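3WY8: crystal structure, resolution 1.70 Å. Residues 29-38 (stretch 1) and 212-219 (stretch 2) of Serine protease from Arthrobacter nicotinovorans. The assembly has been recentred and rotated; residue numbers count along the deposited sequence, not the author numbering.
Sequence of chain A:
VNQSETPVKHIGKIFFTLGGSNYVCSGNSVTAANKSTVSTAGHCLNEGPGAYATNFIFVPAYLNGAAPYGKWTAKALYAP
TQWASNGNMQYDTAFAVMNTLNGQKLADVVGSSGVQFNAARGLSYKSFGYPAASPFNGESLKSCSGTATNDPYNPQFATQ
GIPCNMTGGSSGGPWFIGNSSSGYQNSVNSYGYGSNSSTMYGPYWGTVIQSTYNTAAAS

Stretch 1 29-38: SVTAANKSTV
Stretch 2, residues 212-219: TYNTAAAS

What ties the C-terminal end of the chain to stretch 1? Asn34 is the centre of the polar contact. Its backbone N donates to Ala217 O at 3.1 Å, with an N-H...O angle of 146°, and its side-chain ND2 donates to Ser219 O, an oxygen of the C-terminal carboxylate, at 2.7 Å and 159°. The amide thus meets a group that carries negative charge and accepts hydrogen bonds readily. ND2 also lies 2.8 Å from Ala216 O. At the other end of the contact, Tyr213 OH donates to Thr31 O at 2.6 Å, a short bond that uses a carbonyl of the loop backbone.

How is Asn34 held so that its amide faces the last residues of stretch 2? Its chi1 is p (62°) and its chi2 is 18°, with CA-to-CB pointing toward stretch 2. OD1 turns back to its own stretch, where it accepts from Ser36 N at 3.0 Å and from Thr37 OG1 at 2.7 Å; Ser36 OG in turn donates to Asn34 O at 2.8 Å. With OD1 engaged by these donors, ND2 is left to serve the carbonyl-rich end of stretch 2. Ser36 and Thr37 both have chi1 in m, at -62° and -55°.

What backbone shapes bring these groups together? Ala32 to Lys35 form a type I turn, closed by Lys35 N to Ala32 O at 2.9 Å; Ala33 has phi/psi of -52/-37 and Asn34 -76/-7, while Ala32 before them is extended at -167/144. Lys35 follows with positive phi, 54/27, and its CA-to-CB bond points away from stretch 2. Thr37 and Val38 are strand, which continues later in the chain. Farther out, Val30 N bonds to Thr37 O at 3.0 Å, joining the two arms of stretch 1. Stretch 2 carries a helix that begins earlier in the chain and runs so that its later residues approach the turn at Asn34, with Ala216 N to Thr212 O at 3.1 Å and Ala217 N to Tyr213 O at 2.8 Å. Near the terminus Ser219 N reaches Ala216 O at 3.0 Å, and Ser219 OG (chi1 m) donates to Thr215 O at 2.6 Å. In register, Ala32 CA lies 4.7 Å from Ala217 CA, and Asn34 CA lies 5.7 Å from Ala218 CA.

Which side chains fill the space between the bonds? Ala32 and Ala217 meet CB to CB at 3.5 Å, an apolar methyl contact where the two backbones lie close. Tyr213, with chi1 t (163°) and chi2 78°, has its CA-to-CB bond sideways to stretch 1, but the end of its side chain comes nearer; Val30 CG2 (chi1 m) approaches Tyr213 CE1 at 4.3 Å. Both Val30 CG2 and Thr31 O lie at the ring edge, near its plane. The CA-to-CB bond of Thr37 points toward stretch 2; its OG1 is 3.6 Å from Ala217 CA and its CG2 4.4 Å from Ala216 CB. Together the two stretches bury 321 Å², counting both sides.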

# COMPACT_ATOMS: atom_id res chain seq x y z
N SER A 29 6.12 4.97 -2.58
CA SER A 29 7.48 4.80 -3.08
C SER A 29 8.38 4.38 -1.92
O SER A 29 8.50 5.10 -0.92
CB SER A 29 7.99 6.09 -3.72
OG SER A 29 9.34 5.96 -4.13
N VAL A 30 8.99 3.20 -2.03
CA VAL A 30 9.85 2.67 -0.97
C VAL A 30 11.29 2.55 -1.44
O VAL A 30 11.55 2.30 -2.62
CB VAL A 30 9.35 1.32 -0.39
CG1 VAL A 30 8.04 1.51 0.37
CG2 VAL A 30 9.19 0.25 -1.48
N THR A 31 12.22 2.76 -0.51
CA THR A 31 13.64 2.74 -0.86
C THR A 31 14.01 1.37 -1.42
O THR A 31 13.58 0.35 -0.91
CB THR A 31 14.52 3.09 0.36
OG1 THR A 31 14.06 4.32 0.93
CG2 THR A 31 15.97 3.24 -0.06
N ALA A 32 14.78 1.38 -2.50
CA ALA A 32 15.13 0.16 -3.22
C ALA A 32 16.26 0.47 -4.18
O ALA A 32 16.30 1.56 -4.76
CB ALA A 32 13.93 -0.36 -4.00
N ALA A 33 17.17 -0.48 -4.37
CA ALA A 33 18.30 -0.31 -5.29
C ALA A 33 17.87 0.15 -6.69
O ALA A 33 18.56 0.95 -7.31
CB ALA A 33 19.13 -1.58 -5.37
N ASN A 34 16.73 -0.35 -7.16
CA ASN A 34 16.23 0.01 -8.49
C ASN A 34 15.59 1.41 -8.59
O ASN A 34 15.26 1.87 -9.69
CB ASN A 34 15.29 -1.07 -9.05
CG ASN A 34 14.04 -1.29 -8.21
OD1 ASN A 34 13.66 -0.46 -7.37
ND2 ASN A 34 13.38 -2.42 -8.43
N LYS A 35 15.42 2.06 -7.44
CA LYS A 35 14.80 3.39 -7.33
C LYS A 35 13.42 3.47 -7.99
O LYS A 35 12.99 4.55 -8.42
CB LYS A 35 15.73 4.47 -7.91
CG LYS A 35 17.00 4.69 -7.10
CD LYS A 35 17.85 5.76 -7.76
CE LYS A 35 19.07 6.09 -6.93
NZ LYS A 35 19.69 7.37 -7.38
N SER A 36 12.74 2.33 -8.05
CA SER A 36 11.52 2.19 -8.84
C SER A 36 10.42 1.40 -8.13
O SER A 36 9.40 1.06 -8.75
CB SER A 36 11.84 1.50 -10.16
OG SER A 36 12.75 2.27 -10.93
N THR A 37 10.62 1.11 -6.85
CA THR A 37 9.74 0.18 -6.14
C THR A 37 8.63 0.89 -5.38
O THR A 37 8.85 1.90 -4.71
CB THR A 37 10.55 -0.77 -5.21
OG1 THR A 37 11.55 -1.43 -5.99
CG2 THR A 37 9.65 -1.83 -4.57
N VAL A 38 7.42 0.33 -5.51
CA VAL A 38 6.21 0.85 -4.89
C VAL A 38 5.59 -0.25 -4.04
O VAL A 38 5.34 -1.35 -4.53
CB VAL A 38 5.18 1.34 -5.95
CG1 VAL A 38 3.82 1.64 -5.31
CG2 VAL A 38 5.71 2.56 -6.69
N THR A 212 9.88 -11.00 -0.56
CA THR A 212 9.24 -10.43 -1.74
C THR A 212 9.79 -9.04 -2.03
O THR A 212 10.08 -8.71 -3.17
CB THR A 212 7.69 -10.38 -1.59
OG1 THR A 212 7.21 -11.69 -1.29
CG2 THR A 212 7.04 -9.90 -2.88
N TYR A 213 9.95 -8.23 -0.98
CA TYR A 213 10.55 -6.91 -1.11
C TYR A 213 11.96 -7.02 -1.71
O TYR A 213 12.31 -6.27 -2.63
CB TYR A 213 10.58 -6.18 0.23
CG TYR A 213 11.55 -5.02 0.24
CD1 TYR A 213 11.22 -3.81 -0.36
CD2 TYR A 213 12.80 -5.14 0.84
CE1 TYR A 213 12.12 -2.74 -0.37
CE2 TYR A 213 13.71 -4.09 0.83
CZ TYR A 213 13.36 -2.89 0.23
OH TYR A 213 14.25 -1.85 0.22
N ASN A 214 12.76 -7.95 -1.19
CA ASN A 214 14.15 -8.13 -1.61
C ASN A 214 14.28 -8.40 -3.11
O ASN A 214 15.12 -7.79 -3.78
CB ASN A 214 14.82 -9.25 -0.81
CG ASN A 214 15.14 -8.85 0.62
OD1 ASN A 214 15.26 -7.67 0.95
ND2 ASN A 214 15.29 -9.85 1.48
N THR A 215 13.45 -9.30 -3.63
CA THR A 215 13.47 -9.60 -5.07
C THR A 215 12.96 -8.41 -5.91
O THR A 215 13.56 -8.06 -6.93
CB THR A 215 12.76 -10.94 -5.42
OG1 THR A 215 12.95 -11.24 -6.81
CG2 THR A 215 11.26 -10.92 -5.12
N ALA A 216 11.88 -7.78 -5.46
CA ALA A 216 11.33 -6.62 -6.17
C ALA A 216 12.33 -5.47 -6.24
O ALA A 216 12.54 -4.88 -7.30
CB ALA A 216 10.04 -6.16 -5.51
N ALA A 217 12.98 -5.18 -5.11
CA ALA A 217 13.87 -4.02 -4.97
C ALA A 217 15.10 -4.09 -5.87
O ALA A 217 15.67 -3.06 -6.24
CB ALA A 217 14.28 -3.85 -3.52
N ALA A 218 15.51 -5.31 -6.22
CA ALA A 218 16.67 -5.52 -7.09
C ALA A 218 16.28 -5.54 -8.57
O ALA A 218 17.14 -5.38 -9.45
CB ALA A 218 17.38 -6.82 -6.71
N SER A 219 14.99 -5.73 -8.84
CA SER A 219 14.48 -6.02 -10.19
C SER A 219 14.25 -4.80 -11.08
O SER A 219 14.36 -3.66 -10.66
CB SER A 219 13.19 -6.83 -10.10
OG SER A 219 13.43 -8.10 -9.50
OXT SER A 219 13.93 -4.94 -12.27